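Local coordinates for glycosyl transferase (Staphylococcus aureus, PDB 5TZJ), which is a glycosyl transferase with a family 2 domain, seen here with uridine-diphosphate-N-acetylglucosamine bound, at residues M1-E13 and E32-T46. Numbering follows the deposited sequence.
Sequences MKFSVIVPTYNSE and EFEVVVVDDCSTDQT. With UD1 (uridine-diphosphate-N-acetylglucosamine), chain C.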
loop_
_atom_site.group_PDB
_atom_site.type_symbol
_atom_site.label_atom_id
_atom_site.label_comp_id
_atom_site.label_asym_id
_atom_site.label_seq_id
_atom_site.Cartn_x
_atom_site.Cartn_y
_atom_site.Cartn_z
ATOM N N MET A 1 -19.542 15.746 11.809
ATOM C CA MET A 1 -18.131 16.058 11.601
ATOM C C MET A 1 -17.635 15.486 10.275
ATOM O O MET A 1 -17.883 14.320 9.971
ATOM C CB MET A 1 -17.296 15.513 12.741
ATOM C CG MET A 1 -16.059 16.331 12.961
ATOM S SD MET A 1 -15.361 16.075 14.592
ATOM C CE MET A 1 -16.823 15.787 15.600
ATOM N N LYS A 2 -16.931 16.316 9.501
ATOM C CA LYS A 2 -16.551 15.919 8.149
ATOM C C LYS A 2 -15.432 14.888 8.172
ATOM O O LYS A 2 -15.545 13.824 7.552
ATOM C CB LYS A 2 -16.131 17.134 7.331
ATOM C CG LYS A 2 -16.036 16.819 5.808
ATOM C CD LYS A 2 -17.361 16.351 5.239
ATOM C CE LYS A 2 -17.592 16.964 3.857
ATOM N NZ LYS A 2 -18.929 16.627 3.300
ATOM N N PHE A 3 -14.348 15.171 8.892
ATOM C CA PHE A 3 -13.154 14.335 8.800
ATOM C C PHE A 3 -12.721 13.825 10.165
ATOM O O PHE A 3 -12.904 14.485 11.202
ATOM C CB PHE A 3 -11.984 15.106 8.167
ATOM C CG PHE A 3 -12.231 15.542 6.738
ATOM C CD1 PHE A 3 -12.081 14.630 5.676
ATOM C CD2 PHE A 3 -12.578 16.861 6.448
ATOM C CE1 PHE A 3 -12.297 15.032 4.352
ATOM C CE2 PHE A 3 -12.791 17.284 5.134
ATOM C CZ PHE A 3 -12.664 16.382 4.085
ATOM N N SER A 4 -12.098 12.655 10.171
ATOM C CA SER A 4 -11.313 12.246 11.312
ATOM C C SER A 4 -9.912 12.023 10.782
ATOM O O SER A 4 -9.716 11.186 9.889
ATOM C CB SER A 4 -11.869 10.983 11.973
ATOM O OG SER A 4 -13.210 11.140 12.379
ATOM N N VAL A 5 -8.957 12.805 11.279
ATOM C CA VAL A 5 -7.556 12.626 10.903
ATOM C C VAL A 5 -6.928 11.625 11.866
ATOM O O VAL A 5 -6.839 11.890 13.076
ATOM C CB VAL A 5 -6.813 13.964 10.944
ATOM C CG1 VAL A 5 -5.366 13.752 10.508
ATOM C CG2 VAL A 5 -7.561 14.977 10.064
ATOM N N ILE A 6 -6.488 10.480 11.354
ATOM C CA ILE A 6 -6.026 9.398 12.228
ATOM C C ILE A 6 -4.500 9.331 12.172
ATOM O O ILE A 6 -3.916 9.154 11.095
ATOM C CB ILE A 6 -6.683 8.061 11.843
ATOM C CG1 ILE A 6 -8.163 8.083 12.278
ATOM C CG2 ILE A 6 -5.879 6.860 12.420
ATOM C CD1 ILE A 6 -8.996 6.922 11.784
ATOM N N VAL A 7 -3.864 9.417 13.339
ATOM C CA VAL A 7 -2.415 9.527 13.494
ATOM C C VAL A 7 -1.946 8.462 14.466
ATOM O O VAL A 7 -2.163 8.598 15.677
ATOM C CB VAL A 7 -2.009 10.913 14.035
ATOM C CG1 VAL A 7 -0.468 11.008 14.155
ATOM C CG2 VAL A 7 -2.588 12.018 13.151
ATOM N N PRO A 8 -1.320 7.386 14.003
ATOM C CA PRO A 8 -0.653 6.478 14.952
ATOM C C PRO A 8 0.694 7.077 15.327
ATOM O O PRO A 8 1.423 7.551 14.457
ATOM C CB PRO A 8 -0.486 5.173 14.156
ATOM C CG PRO A 8 -0.332 5.683 12.606
ATOM C CD PRO A 8 -1.180 7.012 12.600
ATOM N N THR A 9 1.050 7.065 16.617
ATOM C CA THR A 9 2.358 7.596 17.011
ATOM C C THR A 9 3.199 6.541 17.734
ATOM O O THR A 9 2.660 5.655 18.418
ATOM C CB THR A 9 2.224 8.836 17.924
ATOM O OG1 THR A 9 1.563 8.467 19.143
ATOM C CG2 THR A 9 1.406 9.940 17.228
ATOM N N TYR A 10 4.532 6.667 17.612
ATOM C CA TYR A 10 5.467 5.763 18.307
ATOM C C TYR A 10 6.811 6.470 18.443
ATOM O O TYR A 10 7.562 6.541 17.470
ATOM C CB TYR A 10 5.646 4.425 17.603
ATOM C CG TYR A 10 6.547 3.479 18.436
ATOM C CD1 TYR A 10 6.383 3.380 19.827
ATOM C CD2 TYR A 10 7.572 2.743 17.851
ATOM C CE1 TYR A 10 7.179 2.558 20.591
ATOM C CE2 TYR A 10 8.390 1.894 18.626
ATOM C CZ TYR A 10 8.182 1.818 19.988
ATOM O OH TYR A 10 8.962 1.004 20.772
ATOM N N ASN A 11 7.108 6.984 19.653
ATOM C CA ASN A 11 8.362 7.701 19.903
ATOM C C ASN A 11 8.587 8.777 18.835
ATOM O O ASN A 11 9.667 8.924 18.253
ATOM C CB ASN A 11 9.529 6.722 19.991
ATOM C CG ASN A 11 9.467 5.878 21.269
ATOM O OD1 ASN A 11 8.877 6.308 22.276
ATOM N ND2 ASN A 11 10.078 4.692 21.243
ATOM N N SER A 12 7.536 9.563 18.618
ATOM C CA SER A 12 7.453 10.555 17.557
ATOM C C SER A 12 7.754 11.959 18.054
ATOM O O SER A 12 7.298 12.930 17.444
ATOM C CB SER A 12 6.055 10.526 16.937
ATOM O OG SER A 12 5.713 9.250 16.444
ATOM N N GLU A 13 8.475 12.093 19.175
ATOM C CA GLU A 13 8.558 13.410 19.803
ATOM C C GLU A 13 9.353 14.412 18.967
ATOM O O GLU A 13 9.070 15.615 19.033
ATOM C CB GLU A 13 9.146 13.298 21.213
ATOM C CG GLU A 13 10.629 13.526 21.303
ATOM C CD GLU A 13 11.184 13.159 22.672
ATOM O OE1 GLU A 13 10.446 13.265 23.680
ATOM O OE2 GLU A 13 12.358 12.731 22.734
ATOM N N GLU A 32 -15.203 21.062 12.438
ATOM C CA GLU A 32 -15.646 20.103 11.436
ATOM C C GLU A 32 -14.684 18.937 11.258
ATOM O O GLU A 32 -14.912 18.085 10.386
ATOM C CB GLU A 32 -15.873 20.807 10.095
ATOM C CG GLU A 32 -17.227 21.512 10.042
ATOM C CD GLU A 32 -18.368 20.538 10.325
ATOM O OE1 GLU A 32 -19.092 20.751 11.314
ATOM O OE2 GLU A 32 -18.514 19.534 9.570
ATOM N N PHE A 33 -13.605 18.884 12.028
ATOM C CA PHE A 33 -12.770 17.692 11.980
ATOM C C PHE A 33 -12.252 17.415 13.381
ATOM O O PHE A 33 -12.392 18.232 14.305
ATOM C CB PHE A 33 -11.629 17.798 10.938
ATOM C CG PHE A 33 -10.521 18.775 11.280
ATOM C CD1 PHE A 33 -10.657 20.122 11.002
ATOM C CD2 PHE A 33 -9.331 18.346 11.834
ATOM C CE1 PHE A 33 -9.632 21.015 11.289
ATOM C CE2 PHE A 33 -8.299 19.240 12.114
ATOM C CZ PHE A 33 -8.455 20.573 11.830
ATOM N N GLU A 34 -11.736 16.206 13.543
ATOM C CA GLU A 34 -11.158 15.755 14.787
ATOM C C GLU A 34 -9.841 15.083 14.443
ATOM O O GLU A 34 -9.655 14.628 13.307
ATOM C CB GLU A 34 -12.079 14.769 15.516
ATOM C CG GLU A 34 -12.179 13.382 14.862
ATOM C CD GLU A 34 -13.114 12.463 15.625
ATOM O OE1 GLU A 34 -13.569 12.861 16.718
ATOM O OE2 GLU A 34 -13.415 11.351 15.144
ATOM N N VAL A 35 -8.921 15.064 15.408
ATOM C CA VAL A 35 -7.623 14.438 15.230
ATOM C C VAL A 35 -7.565 13.312 16.235
ATOM O O VAL A 35 -7.655 13.562 17.442
ATOM C CB VAL A 35 -6.466 15.432 15.443
ATOM C CG1 VAL A 35 -5.086 14.731 15.210
ATOM C CG2 VAL A 35 -6.637 16.635 14.580
ATOM N N VAL A 36 -7.450 12.080 15.749
ATOM C CA VAL A 36 -7.495 10.899 16.597
ATOM C C VAL A 36 -6.090 10.340 16.649
ATOM O O VAL A 36 -5.595 9.758 15.671
ATOM C CB VAL A 36 -8.489 9.846 16.095
ATOM C CG1 VAL A 36 -8.623 8.708 17.141
ATOM C CG2 VAL A 36 -9.830 10.503 15.753
ATOM N N VAL A 37 -5.453 10.535 17.788
ATOM C CA VAL A 37 -4.078 10.139 18.014
ATOM C C VAL A 37 -4.116 8.903 18.887
ATOM O O VAL A 37 -4.634 8.957 20.022
ATOM C CB VAL A 37 -3.271 11.271 18.684
ATOM C CG1 VAL A 37 -1.826 10.776 19.021
ATOM C CG2 VAL A 37 -3.241 12.511 17.781
ATOM N N VAL A 38 -3.562 7.799 18.376
ATOM C CA VAL A 38 -3.360 6.608 19.179
ATOM C C VAL A 38 -1.863 6.339 19.282
ATOM O O VAL A 38 -1.183 6.094 18.277
ATOM C CB VAL A 38 -4.102 5.393 18.619
ATOM C CG1 VAL A 38 -3.869 4.162 19.564
ATOM C CG2 VAL A 38 -5.548 5.731 18.505
ATOM N N ASP A 39 -1.352 6.364 20.509
ATOM C CA ASP A 39 0.077 6.252 20.737
ATOM C C ASP A 39 0.418 4.796 21.034
ATOM O O ASP A 39 -0.148 4.186 21.960
ATOM C CB ASP A 39 0.521 7.158 21.902
ATOM C CG ASP A 39 2.008 7.050 22.162
ATOM O OD1 ASP A 39 2.800 7.642 21.367
ATOM O OD2 ASP A 39 2.382 6.351 23.133
ATOM N N ASP A 40 1.339 4.248 20.263
ATOM C CA ASP A 40 1.706 2.834 20.386
ATOM C C ASP A 40 2.753 2.631 21.479
ATOM O O ASP A 40 3.840 2.076 21.246
ATOM C CB ASP A 40 2.199 2.307 19.042
ATOM C CG ASP A 40 1.967 0.814 18.883
ATOM O OD1 ASP A 40 1.572 0.172 19.902
ATOM O OD2 ASP A 40 2.211 0.287 17.754
ATOM N N CYS A 41 2.406 3.097 22.680
ATOM C CA CYS A 41 3.218 2.922 23.891
ATOM C C CYS A 41 4.597 3.575 23.743
ATOM O O CYS A 41 5.636 2.939 23.933
ATOM C CB CYS A 41 3.352 1.447 24.259
ATOM S SG CYS A 41 3.768 1.241 26.037
ATOM N N SER A 42 4.596 4.865 23.406
ATOM C CA SER A 42 5.834 5.634 23.354
ATOM C C SER A 42 6.464 5.738 24.734
ATOM O O SER A 42 5.768 5.766 25.762
ATOM C CB SER A 42 5.573 7.045 22.811
ATOM O OG SER A 42 5.176 6.944 21.443
ATOM N N THR A 43 7.801 5.800 24.751
ATOM C CA THR A 43 8.514 6.102 25.984
ATOM C C THR A 43 9.045 7.525 26.030
ATOM O O THR A 43 9.629 7.913 27.044
ATOM C CB THR A 43 9.674 5.125 26.181
ATOM O OG1 THR A 43 10.526 5.185 25.024
ATOM C CG2 THR A 43 9.143 3.687 26.365
ATOM N N ASP A 44 8.866 8.314 24.974
ATOM C CA ASP A 44 9.379 9.668 24.979
ATOM C C ASP A 44 8.241 10.626 25.336
ATOM O O ASP A 44 7.192 10.202 25.836
ATOM C CB ASP A 44 10.041 9.969 23.627
ATOM C CG ASP A 44 9.063 9.942 22.463
ATOM O OD1 ASP A 44 7.855 9.674 22.654
ATOM O OD2 ASP A 44 9.520 10.177 21.329
ATOM N N GLN A 45 8.428 11.911 25.060
ATOM C CA GLN A 45 7.446 12.935 25.402
ATOM C C GLN A 45 6.417 13.158 24.298
ATOM O O GLN A 45 5.804 14.240 24.248
ATOM C CB GLN A 45 8.147 14.249 25.743
ATOM C CG GLN A 45 8.946 14.223 27.054
ATOM C CD GLN A 45 8.065 14.046 28.285
ATOM O OE1 GLN A 45 7.749 12.914 28.685
ATOM N NE2 GLN A 45 7.641 15.172 28.884
ATOM N N THR A 46 6.214 12.159 23.420
ATOM C CA THR A 46 5.248 12.308 22.333
ATOM C C THR A 46 3.906 12.815 22.869
ATOM O O THR A 46 3.350 13.785 22.340
ATOM C CB THR A 46 5.072 10.983 21.554
ATOM O OG1 THR A 46 6.257 10.671 20.802
ATOM C CG2 THR A 46 3.902 11.063 20.549
HETATM C "C1'" UD1 C . 5.268 3.790 5.098
HETATM C "C2'" UD1 C . 3.814 4.145 4.814
HETATM C "C3'" UD1 C . 3.073 3.961 6.096
HETATM C "C4'" UD1 C . 2.997 2.492 6.329
HETATM C "C5'" UD1 C . 4.403 2.010 6.689
HETATM C "C6'" UD1 C . 4.416 0.525 6.905
HETATM C "C7'" UD1 C . 3.752 5.739 2.875
HETATM C "C8'" UD1 C . 3.953 4.553 1.948
HETATM N "N2'" UD1 C . 3.701 5.539 4.301
HETATM O "O1'" UD1 C . 5.729 4.735 5.992
HETATM O "O3'" UD1 C . 1.769 4.608 6.082
HETATM O "O4'" UD1 C . 2.074 2.214 7.363
HETATM O "O5'" UD1 C . 5.361 2.366 5.605
HETATM O "O6'" UD1 C . 3.665 -0.107 5.898
HETATM O "O7'" UD1 C . 3.659 6.835 2.452
HETATM N N1 UD1 C . 3.976 3.449 14.179
HETATM C C2 UD1 C . 3.137 2.872 15.268
HETATM N N3 UD1 C . 3.614 1.689 16.051
HETATM C C4 UD1 C . 4.910 1.105 15.718
HETATM C C5 UD1 C . 5.738 1.672 14.604
HETATM C C6 UD1 C . 5.254 2.846 13.839
HETATM O O2 UD1 C . 2.100 3.358 15.516
HETATM O O4 UD1 C . 5.290 0.168 16.340
HETATM C C1B UD1 C . 3.452 4.551 13.414
HETATM C C2B UD1 C . 4.511 5.755 13.142
HETATM O "O2'" UD1 C . 4.550 6.638 14.332
HETATM C C3B UD1 C . 4.063 6.335 12.029
HETATM C C4B UD1 C . 3.368 5.220 11.220
HETATM O O4B UD1 C . 3.127 4.070 12.215
HETATM O O3B UD1 C . 2.986 7.347 12.325
HETATM C C5B UD1 C . 4.138 4.694 10.142
HETATM O O5B UD1 C . 5.346 4.178 10.631
HETATM P PA UD1 C . 6.721 4.705 9.888
HETATM O O1A UD1 C . 7.931 4.316 10.699
HETATM O O2A UD1 C . 6.648 6.205 9.671
HETATM O O3A UD1 C . 6.680 3.931 8.411
HETATM P PB UD1 C . 7.080 4.540 6.926
HETATM O O1B UD1 C . 7.786 5.877 6.981
HETATM O O2B UD1 C . 8.052 3.474 6.446
HETATM O O HOH W 1 -19.689 18.635 13.203
#
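Thr9 and Asp39 are paired at the C-terminal ends of two parallel strands, and Thr9 OG1 donates to the anti lone pair of Asp39 OD1 over 2.7 Å. The threonine hydroxyl lies between its own N and C (chi1 63°), which points it at the aspartate and leaves CG2 to pack on Val37. Asp39 OD2 receives Ser42 N in an Asx motif. Ser42 OG in turn accepts Asn11 N at 2.6 Å, so Ser42 bridges the two segments, its N bound to Asp39 and its OG to Asn11 N. Beyond it, Asn11 OD1 takes Thr43 N at 2.7 Å in the carbonyl plane. The Glu13 and Asp44 side chains run past one another in opposite senses, and each carboxylate takes a backbone N-H from above its plane: Glu13 OE1 takes Gln45 N at 2.8 Å, Asp44 OD2 takes Glu13 N at 3.1 Å. Between the strands the backbone ladder runs from Glu34 N to Phe3 O up to Asp40 N, 2.7 Å from Thr9 O and almost straight (175°). Near its start Ser4 OG, also hydrogen-bonded to Gly84 N, donates to Glu34 OE2, while Glu34 OE1 forms a salt bridge with Lys60. Val5, Val7, Val35 and Val37 share one face, where Leu19 and Leu23 of helix 16-24 pack; Ile6, Val36 and Val38 on the other meet Ala78 of helix 72-81. This is the first beta-alpha-beta unit of a Rossmann-like, GT-A type domain. Its strand ends reach the ligand: Asp40 OD2 accepts uracil N3 at 2.6 Å, and Pro8 O accepts ribose O3B at 2.7 Å. The polar network beside them ties both loops together, probably helping to set Asp40 and the Pro8 carbonyl for the nucleoside.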